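Local coordinates for DUF5624 domain-containing protein (Legionella pneumophila subsp. pneumophila, PDB 4JX2) that is of unknown function but is probably secreted and belongs to the DUF5624 family, at residues N167-M181 with T230-L242. Numbering follows the deposited sequence.
Sequences NAPAWKPHLTTIHNM and TFMLTALQSMDQL
Ala168 and Gln237 bring the backbones closest, 6.3 Å between CA atoms, and the chains diverge to 8.7 Å between the CA atoms of Ile178 and Thr230 as the 167-174 turns lead into helix 175-197. Trp171 lies across helix 223-247. With CG beside its backbone N (chi1 -65°), Trp171 NE1 donates a bent hydrogen bond to Leu233 O (2.9 Å, 141°), near the ring plane; that carbonyl also accepts the helical bond from Gln237 N, from the opposite face of its plane. Leu233 CD2 sits over one face of the five-membered ring in a CH-pi contact, while Leu236 CD2 meets the ring edge at CD1. The side chains of Leu233 and Ile178 meet tip to tip, Leu233 CD1 lying 3.7 Å from Ile178 CG1. Ala170 CB packs on Leu236 CG, and the methyl CE of selenomethionine Met181 touches Thr230 CG2. At the other end Gln237, bent at chi2, donates NE2 to Asn167 O (2.8 Å, 158° at the hydrogen), the acceptor lying in its amide plane; NE2 also bonds Ser108 O. One water links Ala170 N, Gln237 OE1 and Asp240 OD2. Met113 and Leu163 also touch Trp171, where the turns before helix 175-197 pack on helix 223-247 in the buried helical part of the DUF5624 domain.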
loop_
_atom_site.group_PDB
_atom_site.type_symbol
_atom_site.label_atom_id
_atom_site.label_comp_id
_atom_site.label_asym_id
_atom_site.label_seq_id
_atom_site.Cartn_x
_atom_site.Cartn_y
_atom_site.Cartn_z
ATOM N N ASN A 167 12.319 24.678 -21.176
ATOM C CA ASN A 167 11.969 25.553 -20.062
ATOM C C ASN A 167 12.355 24.852 -18.765
ATOM O O ASN A 167 11.550 24.093 -18.203
ATOM C CB ASN A 167 10.481 25.941 -20.065
ATOM C CG ASN A 167 10.174 26.987 -19.019
ATOM O OD1 ASN A 167 9.609 26.697 -17.959
ATOM N ND2 ASN A 167 10.667 28.204 -19.236
ATOM N N ALA A 168 13.626 25.041 -18.343
ATOM C CA ALA A 168 14.176 24.446 -17.112
ATOM C C ALA A 168 14.992 25.507 -16.362
ATOM O O ALA A 168 16.213 25.367 -16.255
ATOM C CB ALA A 168 15.021 23.221 -17.440
ATOM N N PRO A 169 14.337 26.583 -15.839
ATOM C CA PRO A 169 15.108 27.672 -15.185
ATOM C C PRO A 169 15.991 27.232 -14.011
ATOM O O PRO A 169 17.062 27.804 -13.860
ATOM C CB PRO A 169 14.051 28.682 -14.748
ATOM C CG PRO A 169 12.723 27.998 -14.939
ATOM C CD PRO A 169 12.893 26.903 -15.913
ATOM N N ALA A 170 15.617 26.185 -13.260
ATOM C CA ALA A 170 16.401 25.630 -12.144
ATOM C C ALA A 170 17.798 25.076 -12.568
ATOM O O ALA A 170 18.706 24.936 -11.731
ATOM C CB ALA A 170 15.603 24.518 -11.478
ATOM N N TRP A 171 17.935 24.714 -13.860
ATOM C CA TRP A 171 19.163 24.166 -14.447
ATOM C C TRP A 171 20.088 25.263 -14.958
ATOM O O TRP A 171 21.290 25.024 -15.086
ATOM C CB TRP A 171 18.822 23.227 -15.608
ATOM C CG TRP A 171 18.063 21.980 -15.233
ATOM C CD1 TRP A 171 17.653 21.591 -13.986
ATOM C CD2 TRP A 171 17.579 20.985 -16.142
ATOM N NE1 TRP A 171 16.961 20.408 -14.064
ATOM C CE2 TRP A 171 16.919 20.003 -15.374
ATOM C CE3 TRP A 171 17.685 20.802 -17.534
ATOM C CZ2 TRP A 171 16.358 18.866 -15.953
ATOM C CZ3 TRP A 171 17.118 19.681 -18.103
ATOM C CH2 TRP A 171 16.445 18.742 -17.322
ATOM N N LYS A 172 19.531 26.461 -15.263
ATOM C CA LYS A 172 20.273 27.606 -15.793
ATOM C C LYS A 172 21.652 27.796 -15.110
ATOM O O LYS A 172 22.618 27.880 -15.858
ATOM C CB LYS A 172 19.462 28.911 -15.733
ATOM C CG LYS A 172 19.819 29.916 -16.830
ATOM C CD LYS A 172 19.293 31.314 -16.485
ATOM C CE LYS A 172 19.526 32.348 -17.570
ATOM N NZ LYS A 172 19.538 33.742 -17.019
ATOM N N PRO A 173 21.824 27.774 -13.753
ATOM C CA PRO A 173 23.178 27.951 -13.190
ATOM C C PRO A 173 24.224 26.896 -13.600
ATOM O O PRO A 173 25.413 27.165 -13.465
ATOM C CB PRO A 173 22.932 27.852 -11.675
ATOM C CG PRO A 173 21.534 28.198 -11.478
ATOM C CD PRO A 173 20.820 27.668 -12.667
ATOM N N HIS A 174 23.801 25.710 -14.091
ATOM C CA HIS A 174 24.702 24.595 -14.400
ATOM C C HIS A 174 24.640 24.074 -15.849
ATOM O O HIS A 174 25.180 23.000 -16.123
ATOM C CB HIS A 174 24.376 23.431 -13.446
ATOM C CG HIS A 174 24.096 23.880 -12.044
ATOM N ND1 HIS A 174 22.787 23.966 -11.554
ATOM C CD2 HIS A 174 24.954 24.310 -11.089
ATOM C CE1 HIS A 174 22.902 24.408 -10.312
ATOM N NE2 HIS A 174 24.187 24.620 -9.983
ATOM N N LEU A 175 24.042 24.834 -16.769
ATOM C CA LEU A 175 23.879 24.429 -18.170
ATOM C C LEU A 175 25.149 23.880 -18.831
ATOM O O LEU A 175 25.056 22.851 -19.503
ATOM C CB LEU A 175 23.309 25.570 -19.031
ATOM C CG LEU A 175 21.812 25.902 -18.821
ATOM C CD1 LEU A 175 21.330 26.867 -19.883
ATOM C CD2 LEU A 175 20.905 24.619 -18.806
ATOM N N THR A 176 26.312 24.531 -18.641
ATOM C CA THR A 176 27.590 24.106 -19.234
ATOM C C THR A 176 27.962 22.718 -18.699
ATOM O O THR A 176 28.239 21.825 -19.507
ATOM C CB THR A 176 28.684 25.187 -19.012
ATOM O OG1 THR A 176 28.472 26.242 -19.960
ATOM C CG2 THR A 176 30.114 24.651 -19.198
ATOM N N THR A 177 27.924 22.538 -17.357
ATOM C CA THR A 177 28.204 21.285 -16.647
ATOM C C THR A 177 27.268 20.169 -17.132
ATOM O O THR A 177 27.763 19.086 -17.442
ATOM C CB THR A 177 28.054 21.493 -15.139
ATOM O OG1 THR A 177 28.748 22.679 -14.751
ATOM C CG2 THR A 177 28.521 20.279 -14.322
ATOM N N ILE A 178 25.929 20.436 -17.218
ATOM C CA ILE A 178 24.924 19.480 -17.700
ATOM C C ILE A 178 25.291 19.001 -19.116
ATOM O O ILE A 178 25.263 17.787 -19.376
ATOM C CB ILE A 178 23.485 20.067 -17.647
ATOM C CG1 ILE A 178 23.082 20.361 -16.193
ATOM C CG2 ILE A 178 22.460 19.120 -18.320
ATOM C CD1 ILE A 178 21.822 21.089 -16.059
ATOM N N HIS A 179 25.667 19.945 -20.007
ATOM C CA HIS A 179 26.056 19.635 -21.374
ATOM C C HIS A 179 27.250 18.673 -21.419
ATOM O O HIS A 179 27.194 17.658 -22.124
ATOM C CB HIS A 179 26.382 20.909 -22.159
ATOM C CG HIS A 179 26.984 20.606 -23.495
ATOM N ND1 HIS A 179 28.358 20.600 -23.685
ATOM C CD2 HIS A 179 26.382 20.201 -24.635
ATOM C CE1 HIS A 179 28.542 20.228 -24.939
ATOM N NE2 HIS A 179 27.381 19.993 -25.555
ATOM N N ASN A 180 28.334 19.018 -20.691
ATOM C CA ASN A 180 29.568 18.231 -20.635
ATOM C C ASN A 180 29.331 16.847 -20.070
ATOM O O ASN A 180 29.959 15.877 -20.514
ATOM C CB ASN A 180 30.613 18.941 -19.799
ATOM C CG ASN A 180 31.126 20.205 -20.419
ATOM O OD1 ASN A 180 31.057 20.424 -21.635
ATOM N ND2 ASN A 180 31.676 21.053 -19.584
HETATM N N MSE A 181 28.415 16.762 -19.093
HETATM C CA MSE A 181 28.064 15.526 -18.442
HETATM C C MSE A 181 27.353 14.561 -19.416
HETATM O O MSE A 181 27.705 13.376 -19.432
HETATM C CB MSE A 181 27.209 15.795 -17.217
HETATM C CG MSE A 181 26.945 14.538 -16.448
HETATM SE SE MSE A 181 25.184 14.490 -15.768
HETATM C CE MSE A 181 24.306 14.176 -17.461
ATOM N N THR A 230 21.855 12.979 -12.959
ATOM C CA THR A 230 20.682 12.994 -13.842
ATOM C C THR A 230 19.394 12.853 -13.044
ATOM O O THR A 230 18.456 13.590 -13.329
ATOM C CB THR A 230 20.777 11.908 -14.908
ATOM O OG1 THR A 230 21.087 10.655 -14.288
ATOM C CG2 THR A 230 21.785 12.228 -15.964
ATOM N N PHE A 231 19.345 11.938 -12.049
ATOM C CA PHE A 231 18.170 11.757 -11.194
ATOM C C PHE A 231 17.874 13.060 -10.419
ATOM O O PHE A 231 16.714 13.489 -10.325
ATOM C CB PHE A 231 18.359 10.571 -10.217
ATOM C CG PHE A 231 18.124 9.192 -10.791
ATOM C CD1 PHE A 231 17.015 8.929 -11.583
ATOM C CD2 PHE A 231 18.976 8.135 -10.481
ATOM C CE1 PHE A 231 16.783 7.637 -12.085
ATOM C CE2 PHE A 231 18.767 6.853 -11.016
ATOM C CZ PHE A 231 17.659 6.609 -11.796
HETATM N N MSE A 232 18.942 13.690 -9.888
HETATM C CA MSE A 232 18.892 14.962 -9.173
HETATM C C MSE A 232 18.270 16.068 -10.032
HETATM O O MSE A 232 17.484 16.860 -9.526
HETATM C CB MSE A 232 20.307 15.401 -8.757
HETATM C CG MSE A 232 20.836 14.706 -7.542
HETATM SE SE MSE A 232 19.964 15.189 -5.883
HETATM C CE MSE A 232 20.953 14.068 -4.620
ATOM N N LEU A 233 18.635 16.137 -11.316
ATOM C CA LEU A 233 18.154 17.205 -12.191
ATOM C C LEU A 233 16.714 17.016 -12.542
ATOM O O LEU A 233 15.987 17.995 -12.680
ATOM C CB LEU A 233 19.005 17.332 -13.459
ATOM C CG LEU A 233 20.470 17.790 -13.258
ATOM C CD1 LEU A 233 21.242 17.579 -14.515
ATOM C CD2 LEU A 233 20.559 19.247 -12.815
ATOM N N THR A 234 16.298 15.759 -12.648
ATOM C CA THR A 234 14.932 15.344 -12.938
ATOM C C THR A 234 14.051 15.746 -11.752
ATOM O O THR A 234 13.013 16.364 -11.985
ATOM C CB THR A 234 14.893 13.839 -13.255
ATOM O OG1 THR A 234 15.687 13.564 -14.418
ATOM C CG2 THR A 234 13.514 13.345 -13.511
ATOM N N ALA A 235 14.472 15.432 -10.491
ATOM C CA ALA A 235 13.756 15.800 -9.259
ATOM C C ALA A 235 13.617 17.321 -9.158
ATOM O O ALA A 235 12.514 17.830 -8.941
ATOM C CB ALA A 235 14.504 15.271 -8.039
ATOM N N LEU A 236 14.745 18.038 -9.354
ATOM C CA LEU A 236 14.829 19.483 -9.311
ATOM C C LEU A 236 13.869 20.119 -10.324
ATOM O O LEU A 236 13.150 21.034 -9.945
ATOM C CB LEU A 236 16.282 19.937 -9.560
ATOM C CG LEU A 236 16.574 21.448 -9.673
ATOM C CD1 LEU A 236 16.136 22.219 -8.410
ATOM C CD2 LEU A 236 18.063 21.695 -9.986
ATOM N N GLN A 237 13.827 19.618 -11.570
ATOM C CA GLN A 237 12.988 20.190 -12.617
ATOM C C GLN A 237 11.510 20.024 -12.298
ATOM O O GLN A 237 10.752 21.002 -12.349
ATOM C CB GLN A 237 13.330 19.597 -13.999
ATOM C CG GLN A 237 12.413 20.014 -15.172
ATOM C CD GLN A 237 12.356 21.479 -15.554
ATOM O OE1 GLN A 237 12.700 22.376 -14.790
ATOM N NE2 GLN A 237 11.901 21.758 -16.769
ATOM N N SER A 238 11.124 18.806 -11.944
ATOM C CA SER A 238 9.764 18.396 -11.618
ATOM C C SER A 238 9.222 19.207 -10.418
ATOM O O SER A 238 8.106 19.751 -10.488
ATOM C CB SER A 238 9.754 16.891 -11.350
ATOM O OG SER A 238 8.535 16.428 -10.799
HETATM N N MSE A 239 10.035 19.326 -9.351
HETATM C CA MSE A 239 9.643 20.057 -8.149
HETATM C C MSE A 239 9.629 21.578 -8.373
HETATM O O MSE A 239 8.729 22.248 -7.860
HETATM C CB MSE A 239 10.553 19.696 -6.978
HETATM C CG MSE A 239 10.380 18.258 -6.494
HETATM SE SE MSE A 239 11.568 17.857 -5.005
HETATM C CE MSE A 239 11.825 15.952 -5.249
ATOM N N ASP A 240 10.597 22.118 -9.151
ATOM C CA ASP A 240 10.649 23.541 -9.444
ATOM C C ASP A 240 9.448 23.971 -10.290
ATOM O O ASP A 240 8.870 25.032 -10.033
ATOM C CB ASP A 240 11.956 23.922 -10.161
ATOM C CG ASP A 240 12.052 25.399 -10.470
ATOM O OD1 ASP A 240 12.074 26.195 -9.520
ATOM O OD2 ASP A 240 12.044 25.760 -11.666
ATOM N N GLN A 241 9.080 23.161 -11.308
ATOM C CA GLN A 241 7.943 23.471 -12.176
ATOM C C GLN A 241 6.631 23.539 -11.374
ATOM O O GLN A 241 5.824 24.458 -11.584
ATOM C CB GLN A 241 7.839 22.468 -13.315
ATOM C CG GLN A 241 8.865 22.704 -14.423
ATOM C CD GLN A 241 8.733 24.006 -15.164
ATOM O OE1 GLN A 241 9.703 24.729 -15.331
ATOM N NE2 GLN A 241 7.545 24.326 -15.652
ATOM N N LEU A 242 6.450 22.609 -10.435
ATOM C CA LEU A 242 5.283 22.616 -9.579
ATOM C C LEU A 242 5.290 23.816 -8.615
ATOM O O LEU A 242 4.248 24.460 -8.443
ATOM C CB LEU A 242 5.142 21.324 -8.771
ATOM C CG LEU A 242 3.783 21.247 -8.091
ATOM C CD1 LEU A 242 2.645 21.231 -9.124
ATOM C CD2 LEU A 242 3.693 20.102 -7.149
HETATM O O HOH W 1 13.021 24.579 -13.668
#